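Probable 2-dehydropantoate 2-reductase (Bacillus subtilis, PDB 3EGO) probably catalyses the NADPH-dependent reduction of ketopantoate (2-dehydropantoate) to pantoate, the second step from 3-methyl-2-oxobutanoate to pantoate in pantothenate biosynthesis. Local coordinates at residues A[69-74]-A[91-96]; A[115-120]-A[145-150]; A[141-146]-A[169-174]. All coordinates share one frame; numbering follows the deposited sequence.

In the fold
The three contacts run across one mixed sheet and follow its strand order: strand 70-73 pairs with 94-97 in contact 1, 94-97 lies next to 116-128, which pairs with 142-146 in contact 2, and 142-146 pairs with 168-170 in contact 3. Centres of contacts 1 and 2, and of contacts 2 and 3, are about 10 Å apart, those of 1 and 3 about 15 Å. Along the chain contact 1 closes before the others open, while contacts 2 and 3 share Ser145 and Ala146. Together they lead from the Rossmann-type part of the sheet, which by similarity binds NADP, to the start of helix 174-195, which carries the predicted proton donor Lys181.

Contact 1 of 3, residues A[69-74]-A[91-96]; sequences DLLVVT and GKTNIL
The parallel pairing of strand 70-73 with strand 94-96 closes a beta-alpha-beta unit of the Rossmann-type NADP-binding fold, with helix 80-86 in the crossover between Leu71 and its partner Ile95. Three backbone bonds hold the strands: Leu71 N to Asn94 O, Leu96 N to Leu71 O and Val73 N to Leu96 O. The shortest, from Leu96 N to Leu71 O, measures 2.7 Å and is nearly straight at 171°. Leu71 O also receives the CA-H of Ile95.

On one face the side chains of Leu71 and Ile95 run alongside each other in the same direction. Ile95 CG1 stands anti to the carbonyl carbon (chi1 -43°), and a second bend, chi2 -70°, brings Ile95 CD1 against Leu71 CD1 at 3.7 Å. The other branch, Ile95 CG2, touches Val73 CG2 at 3.8 Å, so the one residue packs against two neighbours of the opposing strand. An alanine in place of Ile95 would probably open a gap beside Leu71 and Val73, since both branches that reach them would be gone.

The other face carries Leu70, Val72, Asn94 and Leu96. Leu70 crosses Asn94 at about a right angle, and Leu70 CD1 lies 3.8 Å from Asn94 CB and 4.1 Å from Leu96 CB. At the start of the pairing Asn94 ND2 gives a weak, bent bond to Asp69 O, while Asn94 OD1 accepts from Arg154 NE.

Strand 4-8 flanks strand 70-73 on its other edge, bonded to Leu70 and Val72, and its Ile8 packs on Leu71 and Val73. Across strand 94-97 lies strand 116-128, where Ile117 touches Ile95 and Tyr118 touches Leu96.

Contact 2 of 3, residues A[115-120]-A[145-150]; sequences HSIYVG and SAFDDA
An antiparallel strand pairing that runs into a beta turn joins 115-120 to 145-150 within the large mixed sheet, Val119 and Ser145 forming the hydrogen-bonded pair and Tyr118 and Ala146 the non-hydrogen-bonded one. Val119 N gives to Ser145 O and Ser145 N to Val119 O, and beyond them Phe147 N gives to Ile117 O at 2.8 Å. A type II' turn from Phe147 to Ala150 then folds the chain back, and a water that accepts from Ile117 N and donates to Phe147 O ties the start of the turn to the neighbouring strand.

The Tyr118 ring lies against the 145-150 segment: one edge has Ser145 O near its plane, CD1 approaches Ala146 CA at 3.7 Å and CE1 lies 3.7 Å from Ala150 CB. The Tyr118 hydroxyl is hydrogen-bonded to Glu151 O just past the turn. Ile117 and Phe147 lie alongside each other, pointing the same way, with Ile117 CG2 4.0 Å from Phe147 CB.

Leu108 of helix 103-109 packs on Ile117, Val119 and Phe147, and helix 174-195 brings Trp174 and Leu178 against Val119. Strand 94-97 borders 116-128 on its other edge, where Asn94 touches Ser116 and Tyr118.

Contact 3 of 3, residues A[141-146]-A[169-174]; sequences AIKWSA and YYETDW
Tyr170 turns a ring edge onto the indole face of Trp144, with Tyr170 CD1 3.4 Å above the plane and displaced toward the rim. The six-membered rings, centroids 4.8 Å apart and planes at 55°, form an edge-to-face pair. Tyr170 CA sits over the five-membered ring, 4.0 Å from its centroid, a CH-pi contact. Trp144 CG stands between the backbone N and carbonyl carbon (chi1 62°), 4.0 Å from Tyr169 O, and Trp144 CD1 comes within 3.2 Å of that oxygen.

On the other face Lys143 and Tyr169 cross obliquely, Lys143 CG near the plane of the Tyr169 ring at its edge. Lys143 CE lies 3.8 Å from Glu171 OE2, but the ammonium forms its salt bridge with Glu123. Ser145 OG donates to Glu171 O from above the carbonyl plane, and Ser145 CB packs 3.5 Å from Trp174 CB. A water donates to Ala146 O and Thr172 O.

Backbone bonds from Tyr169 N to Ile142 O, Trp144 N to Tyr169 O and Glu171 N to Trp144 O pair the strands in parallel. From strand 168-170 a short link, ending in the N-cap Asp173 (OD1 to Tyr175 N), leads into the helical C-terminal part of the ketopantoate reductase fold.

Contact 1 of 3, residues A[69-74]-A[91-96]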
loop_
_atom_site.group_PDB
_atom_site.type_symbol
_atom_site.label_atom_id
_atom_site.label_comp_id
_atom_site.label_asym_id
_atom_site.label_seq_id
_atom_site.Cartn_x
_atom_site.Cartn_y
_atom_site.Cartn_z
ATOM N N ASP A 69 3.914 -39.618 -19.864
ATOM C CA ASP A 69 2.834 -40.256 -19.121
ATOM C C ASP A 69 2.138 -39.297 -18.158
ATOM O O ASP A 69 0.937 -39.425 -17.897
ATOM C CB ASP A 69 3.359 -41.487 -18.397
ATOM C CG ASP A 69 3.827 -42.555 -19.385
ATOM O OD1 ASP A 69 3.051 -42.839 -20.326
ATOM O OD2 ASP A 69 4.957 -43.061 -19.252
ATOM N N LEU A 70 2.884 -38.320 -17.659
ATOM C CA LEU A 70 2.274 -37.279 -16.849
ATOM C C LEU A 70 3.053 -35.979 -17.041
ATOM O O LEU A 70 4.284 -35.993 -17.196
ATOM C CB LEU A 70 2.288 -37.707 -15.374
ATOM C CG LEU A 70 1.891 -36.729 -14.258
ATOM C CD1 LEU A 70 0.435 -36.283 -14.260
ATOM C CD2 LEU A 70 2.233 -37.359 -12.893
ATOM N N LEU A 71 2.329 -34.874 -17.071
ATOM C CA LEU A 71 2.939 -33.557 -16.979
ATOM C C LEU A 71 2.505 -32.881 -15.697
ATOM O O LEU A 71 1.326 -32.870 -15.354
ATOM C CB LEU A 71 2.532 -32.678 -18.154
ATOM C CG LEU A 71 3.121 -33.177 -19.473
ATOM C CD1 LEU A 71 2.513 -32.378 -20.647
ATOM C CD2 LEU A 71 4.613 -33.057 -19.431
ATOM N N VAL A 72 3.472 -32.296 -15.002
ATOM C CA VAL A 72 3.198 -31.652 -13.741
ATOM C C VAL A 72 3.552 -30.211 -13.956
ATOM O O VAL A 72 4.702 -29.912 -14.263
ATOM C CB VAL A 72 4.040 -32.219 -12.596
ATOM C CG1 VAL A 72 3.737 -31.406 -11.301
ATOM C CG2 VAL A 72 3.801 -33.738 -12.377
ATOM N N VAL A 73 2.570 -29.331 -13.833
ATOM C CA VAL A 73 2.733 -27.914 -14.179
ATOM C C VAL A 73 2.911 -27.083 -12.921
ATOM O O VAL A 73 2.032 -27.033 -12.065
ATOM C CB VAL A 73 1.532 -27.379 -15.016
ATOM C CG1 VAL A 73 1.643 -25.811 -15.215
ATOM C CG2 VAL A 73 1.466 -28.102 -16.368
ATOM N N THR A 74 4.070 -26.431 -12.811
ATOM C CA THR A 74 4.462 -25.767 -11.579
ATOM C C THR A 74 4.777 -24.267 -11.795
ATOM O O THR A 74 5.175 -23.586 -10.836
ATOM C CB THR A 74 5.709 -26.472 -10.932
ATOM O OG1 THR A 74 6.852 -26.266 -11.766
ATOM C CG2 THR A 74 5.507 -27.973 -10.835
ATOM N N GLY A 91 0.030 -35.050 -27.740
ATOM C CA GLY A 91 -1.003 -36.058 -27.562
ATOM C C GLY A 91 -1.705 -35.933 -26.217
ATOM O O GLY A 91 -1.160 -35.374 -25.250
ATOM N N LYS A 92 -2.923 -36.453 -26.153
ATOM C CA LYS A 92 -3.692 -36.355 -24.940
ATOM C C LYS A 92 -2.893 -37.072 -23.864
ATOM O O LYS A 92 -2.220 -38.065 -24.148
ATOM C CB LYS A 92 -5.084 -36.980 -25.116
ATOM C CG LYS A 92 -5.141 -38.482 -24.874
ATOM N N THR A 93 -2.933 -36.546 -22.638
ATOM C CA THR A 93 -2.277 -37.226 -21.528
ATOM C C THR A 93 -2.833 -36.717 -20.212
ATOM O O THR A 93 -3.867 -36.030 -20.183
ATOM C CB THR A 93 -0.738 -37.063 -21.572
ATOM O OG1 THR A 93 -0.137 -37.902 -20.580
ATOM C CG2 THR A 93 -0.334 -35.593 -21.337
ATOM N N ASN A 94 -2.164 -37.083 -19.129
ATOM C CA ASN A 94 -2.525 -36.628 -17.791
ATOM C C ASN A 94 -1.744 -35.345 -17.523
ATOM O O ASN A 94 -0.539 -35.318 -17.762
ATOM C CB ASN A 94 -2.097 -37.675 -16.767
ATOM C CG ASN A 94 -2.717 -39.056 -17.035
ATOM O OD1 ASN A 94 -3.905 -39.147 -17.327
ATOM N ND2 ASN A 94 -1.913 -40.130 -16.910
ATOM N N ILE A 95 -2.420 -34.315 -17.020
ATOM C CA ILE A 95 -1.746 -33.083 -16.625
ATOM C C ILE A 95 -2.167 -32.781 -15.234
ATOM O O ILE A 95 -3.373 -32.697 -14.965
ATOM C CB ILE A 95 -2.185 -31.874 -17.439
ATOM C CG1 ILE A 95 -2.300 -32.216 -18.919
ATOM C CG2 ILE A 95 -1.194 -30.690 -17.213
ATOM C CD1 ILE A 95 -1.005 -32.463 -19.618
ATOM N N LEU A 96 -1.179 -32.613 -14.344
ATOM C CA LEU A 96 -1.449 -32.223 -12.959
ATOM C C LEU A 96 -1.033 -30.772 -12.728
ATOM O O LEU A 96 0.128 -30.475 -12.806
ATOM C CB LEU A 96 -0.701 -33.131 -11.964
ATOM C CG LEU A 96 -0.835 -32.798 -10.472
ATOM C CD1 LEU A 96 -2.311 -32.801 -10.030
ATOM C CD2 LEU A 96 0.025 -33.786 -9.593
#

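Contact 2 of 3, residues A[115-120]-A[145-150]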
loop_
_atom_site.group_PDB
_atom_site.type_symbol
_atom_site.label_atom_id
_atom_site.label_comp_id
_atom_site.label_asym_id
_atom_site.label_seq_id
_atom_site.Cartn_x
_atom_site.Cartn_y
_atom_site.Cartn_z
ATOM N N HIS A 115 -7.224 -34.032 -22.759
ATOM C CA HIS A 115 -6.331 -34.307 -21.638
ATOM C C HIS A 115 -7.135 -34.702 -20.411
ATOM O O HIS A 115 -8.281 -34.264 -20.242
ATOM C CB HIS A 115 -5.507 -33.057 -21.328
ATOM C CG HIS A 115 -4.404 -32.792 -22.305
ATOM N ND1 HIS A 115 -3.537 -33.773 -22.738
ATOM C CD2 HIS A 115 -4.003 -31.645 -22.902
ATOM C CE1 HIS A 115 -2.654 -33.240 -23.565
ATOM N NE2 HIS A 115 -2.920 -31.949 -23.684
ATOM N N SER A 116 -6.560 -35.550 -19.561
ATOM C CA SER A 116 -7.127 -35.781 -18.235
ATOM C C SER A 116 -6.526 -34.763 -17.287
ATOM O O SER A 116 -5.324 -34.766 -17.068
ATOM C CB SER A 116 -6.792 -37.182 -17.711
ATOM O OG SER A 116 -7.303 -38.213 -18.555
ATOM N N ILE A 117 -7.368 -33.947 -16.674
ATOM C CA ILE A 117 -6.897 -32.841 -15.865
ATOM C C ILE A 117 -7.049 -33.103 -14.397
ATOM O O ILE A 117 -8.134 -33.452 -13.920
ATOM C CB ILE A 117 -7.628 -31.551 -16.192
ATOM C CG1 ILE A 117 -7.591 -31.290 -17.696
ATOM C CG2 ILE A 117 -6.992 -30.362 -15.413
ATOM C CD1 ILE A 117 -6.189 -31.227 -18.276
ATOM N N TYR A 118 -5.937 -32.890 -13.688
ATOM C CA TYR A 118 -5.863 -33.006 -12.255
ATOM C C TYR A 118 -5.321 -31.700 -11.703
ATOM O O TYR A 118 -4.552 -30.985 -12.364
ATOM C CB TYR A 118 -4.965 -34.190 -11.852
ATOM C CG TYR A 118 -5.420 -35.467 -12.543
ATOM C CD1 TYR A 118 -6.462 -36.246 -12.016
ATOM C CD2 TYR A 118 -4.864 -35.848 -13.750
ATOM C CE1 TYR A 118 -6.905 -37.397 -12.694
ATOM C CE2 TYR A 118 -5.293 -36.988 -14.427
ATOM C CZ TYR A 118 -6.312 -37.760 -13.894
ATOM O OH TYR A 118 -6.714 -38.879 -14.604
ATOM N N VAL A 119 -5.673 -31.456 -10.462
ATOM C CA VAL A 119 -5.399 -30.203 -9.807
ATOM C C VAL A 119 -4.924 -30.540 -8.385
ATOM O O VAL A 119 -5.431 -31.474 -7.785
ATOM C CB VAL A 119 -6.776 -29.458 -9.891
ATOM C CG1 VAL A 119 -7.527 -29.324 -8.574
ATOM C CG2 VAL A 119 -6.808 -28.286 -10.945
ATOM N N GLY A 120 -3.938 -29.817 -7.851
ATOM C CA GLY A 120 -3.450 -30.106 -6.498
ATOM C C GLY A 120 -2.733 -28.969 -5.814
ATOM O O GLY A 120 -2.500 -27.927 -6.410
ATOM N N SER A 145 -6.568 -33.906 -6.775
ATOM C CA SER A 145 -7.955 -34.317 -7.041
ATOM C C SER A 145 -8.128 -34.387 -8.533
ATOM O O SER A 145 -7.357 -33.749 -9.260
ATOM C CB SER A 145 -8.915 -33.265 -6.521
ATOM O OG SER A 145 -8.708 -33.036 -5.142
ATOM N N ALA A 146 -9.134 -35.125 -9.019
ATOM C CA ALA A 146 -9.534 -35.053 -10.425
ATOM C C ALA A 146 -10.303 -33.766 -10.743
ATOM O O ALA A 146 -11.168 -33.333 -9.983
ATOM C CB ALA A 146 -10.461 -36.311 -10.827
ATOM N N PHE A 147 -10.018 -33.157 -11.872
ATOM C CA PHE A 147 -10.779 -31.959 -12.234
ATOM C C PHE A 147 -11.751 -32.384 -13.335
ATOM O O PHE A 147 -11.395 -33.093 -14.278
ATOM C CB PHE A 147 -9.861 -30.817 -12.685
ATOM C CG PHE A 147 -10.575 -29.534 -13.050
ATOM C CD1 PHE A 147 -10.928 -28.600 -12.083
ATOM C CD2 PHE A 147 -10.862 -29.244 -14.370
ATOM C CE1 PHE A 147 -11.565 -27.390 -12.445
ATOM C CE2 PHE A 147 -11.508 -28.051 -14.717
ATOM C CZ PHE A 147 -11.858 -27.136 -13.754
ATOM N N ASP A 148 -12.981 -31.937 -13.190
ATOM C CA ASP A 148 -14.017 -32.267 -14.132
ATOM C C ASP A 148 -14.143 -33.790 -14.131
ATOM O O ASP A 148 -14.229 -34.395 -13.070
ATOM C CB ASP A 148 -13.670 -31.725 -15.513
ATOM C CG ASP A 148 -14.904 -31.508 -16.371
ATOM O OD1 ASP A 148 -16.020 -31.496 -15.804
ATOM O OD2 ASP A 148 -14.761 -31.359 -17.605
ATOM N N ASP A 149 -14.101 -34.401 -15.306
ATOM C CA ASP A 149 -14.434 -35.811 -15.409
ATOM C C ASP A 149 -13.209 -36.707 -15.561
ATOM O O ASP A 149 -13.272 -37.747 -16.228
ATOM C CB ASP A 149 -15.365 -36.029 -16.603
ATOM N N ALA A 150 -12.086 -36.311 -14.972
ATOM C CA ALA A 150 -10.906 -37.145 -15.085
ATOM C C ALA A 150 -10.963 -38.322 -14.115
ATOM O O ALA A 150 -11.432 -38.207 -12.976
ATOM C CB ALA A 150 -9.597 -36.321 -14.919
HETATM O O HOH W 1 -10.333 -33.526 -16.973
#

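Contact 3 of 3, residues A[141-146]-A[169-174]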
loop_
_atom_site.group_PDB
_atom_site.type_symbol
_atom_site.label_atom_id
_atom_site.label_comp_id
_atom_site.label_asym_id
_atom_site.label_seq_id
_atom_site.Cartn_x
_atom_site.Cartn_y
_atom_site.Cartn_z
ATOM N N ALA A 141 3.564 -32.437 1.945
ATOM C CA ALA A 141 2.913 -33.428 1.098
ATOM C C ALA A 141 2.393 -32.717 -0.130
ATOM O O ALA A 141 2.352 -31.487 -0.155
ATOM C CB ALA A 141 1.725 -34.047 1.862
ATOM N N ILE A 142 2.004 -33.485 -1.137
ATOM C CA ILE A 142 1.210 -32.980 -2.238
ATOM C C ILE A 142 -0.145 -33.631 -2.127
ATOM O O ILE A 142 -0.245 -34.826 -1.827
ATOM C CB ILE A 142 1.843 -33.302 -3.591
ATOM C CG1 ILE A 142 3.090 -32.404 -3.792
ATOM C CG2 ILE A 142 0.828 -33.101 -4.760
ATOM C CD1 ILE A 142 3.890 -32.755 -5.147
ATOM N N LYS A 143 -1.194 -32.848 -2.332
ATOM C CA LYS A 143 -2.561 -33.395 -2.377
ATOM C C LYS A 143 -3.189 -33.063 -3.714
ATOM O O LYS A 143 -3.046 -31.955 -4.243
ATOM C CB LYS A 143 -3.396 -32.820 -1.217
ATOM C CG LYS A 143 -2.906 -33.250 0.173
ATOM C CD LYS A 143 -3.584 -32.463 1.269
ATOM C CE LYS A 143 -3.414 -33.128 2.645
ATOM N NZ LYS A 143 -3.365 -32.108 3.722
ATOM N N TRP A 144 -3.879 -34.023 -4.306
ATOM C CA TRP A 144 -4.415 -33.806 -5.641
ATOM C C TRP A 144 -5.845 -34.362 -5.748
ATOM O O TRP A 144 -6.255 -35.180 -4.911
ATOM C CB TRP A 144 -3.535 -34.447 -6.718
ATOM C CG TRP A 144 -3.461 -35.912 -6.560
ATOM C CD1 TRP A 144 -2.690 -36.613 -5.662
ATOM C CD2 TRP A 144 -4.208 -36.880 -7.304
ATOM N NE1 TRP A 144 -2.927 -37.966 -5.803
ATOM C CE2 TRP A 144 -3.841 -38.158 -6.818
ATOM C CE3 TRP A 144 -5.153 -36.784 -8.342
ATOM C CZ2 TRP A 144 -4.422 -39.364 -7.315
ATOM C CZ3 TRP A 144 -5.723 -37.979 -8.856
ATOM C CH2 TRP A 144 -5.347 -39.253 -8.330
ATOM N N SER A 145 -6.568 -33.906 -6.775
ATOM C CA SER A 145 -7.955 -34.317 -7.041
ATOM C C SER A 145 -8.128 -34.387 -8.533
ATOM O O SER A 145 -7.357 -33.749 -9.260
ATOM C CB SER A 145 -8.915 -33.265 -6.521
ATOM O OG SER A 145 -8.708 -33.036 -5.142
ATOM N N ALA A 146 -9.134 -35.125 -9.019
ATOM C CA ALA A 146 -9.534 -35.053 -10.425
ATOM C C ALA A 146 -10.303 -33.766 -10.743
ATOM O O ALA A 146 -11.168 -33.333 -9.983
ATOM C CB ALA A 146 -10.461 -36.311 -10.827
ATOM N N TYR A 169 -1.237 -37.555 -1.625
ATOM C CA TYR A 169 -2.553 -37.997 -1.135
ATOM C C TYR A 169 -3.623 -37.549 -2.093
ATOM O O TYR A 169 -3.571 -36.419 -2.589
ATOM C CB TYR A 169 -2.838 -37.376 0.235
ATOM C CG TYR A 169 -1.800 -37.728 1.230
ATOM C CD1 TYR A 169 -1.545 -39.071 1.552
ATOM C CD2 TYR A 169 -1.062 -36.737 1.870
ATOM C CE1 TYR A 169 -0.547 -39.412 2.454
ATOM C CE2 TYR A 169 -0.086 -37.086 2.778
ATOM C CZ TYR A 169 0.156 -38.422 3.051
ATOM O OH TYR A 169 1.111 -38.736 3.993
ATOM N N TYR A 170 -4.576 -38.439 -2.377
ATOM C CA TYR A 170 -5.710 -38.096 -3.234
ATOM C C TYR A 170 -6.822 -37.544 -2.375
ATOM O O TYR A 170 -7.071 -38.073 -1.292
ATOM C CB TYR A 170 -6.205 -39.355 -3.947
ATOM C CG TYR A 170 -7.511 -39.171 -4.672
ATOM C CD1 TYR A 170 -7.592 -38.389 -5.814
ATOM C CD2 TYR A 170 -8.681 -39.774 -4.205
ATOM C CE1 TYR A 170 -8.800 -38.223 -6.480
ATOM C CE2 TYR A 170 -9.887 -39.608 -4.870
ATOM C CZ TYR A 170 -9.932 -38.832 -5.992
ATOM O OH TYR A 170 -11.133 -38.655 -6.643
ATOM N N GLU A 171 -7.488 -36.484 -2.837
ATOM C CA GLU A 171 -8.667 -35.939 -2.128
ATOM C C GLU A 171 -9.828 -35.933 -3.142
ATOM O O GLU A 171 -9.622 -35.670 -4.313
ATOM C CB GLU A 171 -8.404 -34.536 -1.567
ATOM C CG GLU A 171 -7.214 -34.444 -0.589
ATOM C CD GLU A 171 -7.571 -34.858 0.850
ATOM O OE1 GLU A 171 -8.604 -35.543 1.027
ATOM O OE2 GLU A 171 -6.825 -34.505 1.802
ATOM N N THR A 172 -11.051 -36.241 -2.715
ATOM C CA THR A 172 -12.118 -36.376 -3.714
ATOM C C THR A 172 -12.681 -35.047 -4.217
ATOM O O THR A 172 -13.163 -34.965 -5.341
ATOM C CB THR A 172 -13.284 -37.225 -3.191
ATOM O OG1 THR A 172 -13.674 -36.704 -1.914
ATOM C CG2 THR A 172 -12.841 -38.663 -3.039
ATOM N N ASP A 173 -12.591 -34.001 -3.411
ATOM C CA ASP A 173 -13.203 -32.709 -3.785
ATOM C C ASP A 173 -12.159 -31.629 -4.132
ATOM O O ASP A 173 -11.579 -31.008 -3.236
ATOM C CB ASP A 173 -14.052 -32.209 -2.641
ATOM C CG ASP A 173 -14.767 -30.895 -2.979
ATOM O OD1 ASP A 173 -14.812 -30.490 -4.171
ATOM O OD2 ASP A 173 -15.297 -30.289 -2.034
ATOM N N TRP A 174 -11.964 -31.416 -5.416
ATOM C CA TRP A 174 -10.952 -30.482 -5.918
ATOM C C TRP A 174 -11.284 -29.075 -5.407
ATOM O O TRP A 174 -10.392 -28.305 -5.021
ATOM C CB TRP A 174 -10.859 -30.542 -7.465
ATOM C CG TRP A 174 -11.948 -29.823 -8.222
ATOM C CD1 TRP A 174 -13.021 -30.388 -8.849
ATOM C CD2 TRP A 174 -12.048 -28.401 -8.460
ATOM N NE1 TRP A 174 -13.795 -29.409 -9.443
ATOM C CE2 TRP A 174 -13.227 -28.183 -9.208
ATOM C CE3 TRP A 174 -11.269 -27.296 -8.089
ATOM C CZ2 TRP A 174 -13.639 -26.897 -9.613
ATOM C CZ3 TRP A 174 -11.676 -26.032 -8.477
ATOM C CH2 TRP A 174 -12.853 -25.845 -9.245
HETATM O O HOH W 2 -12.709 -33.764 -7.676
#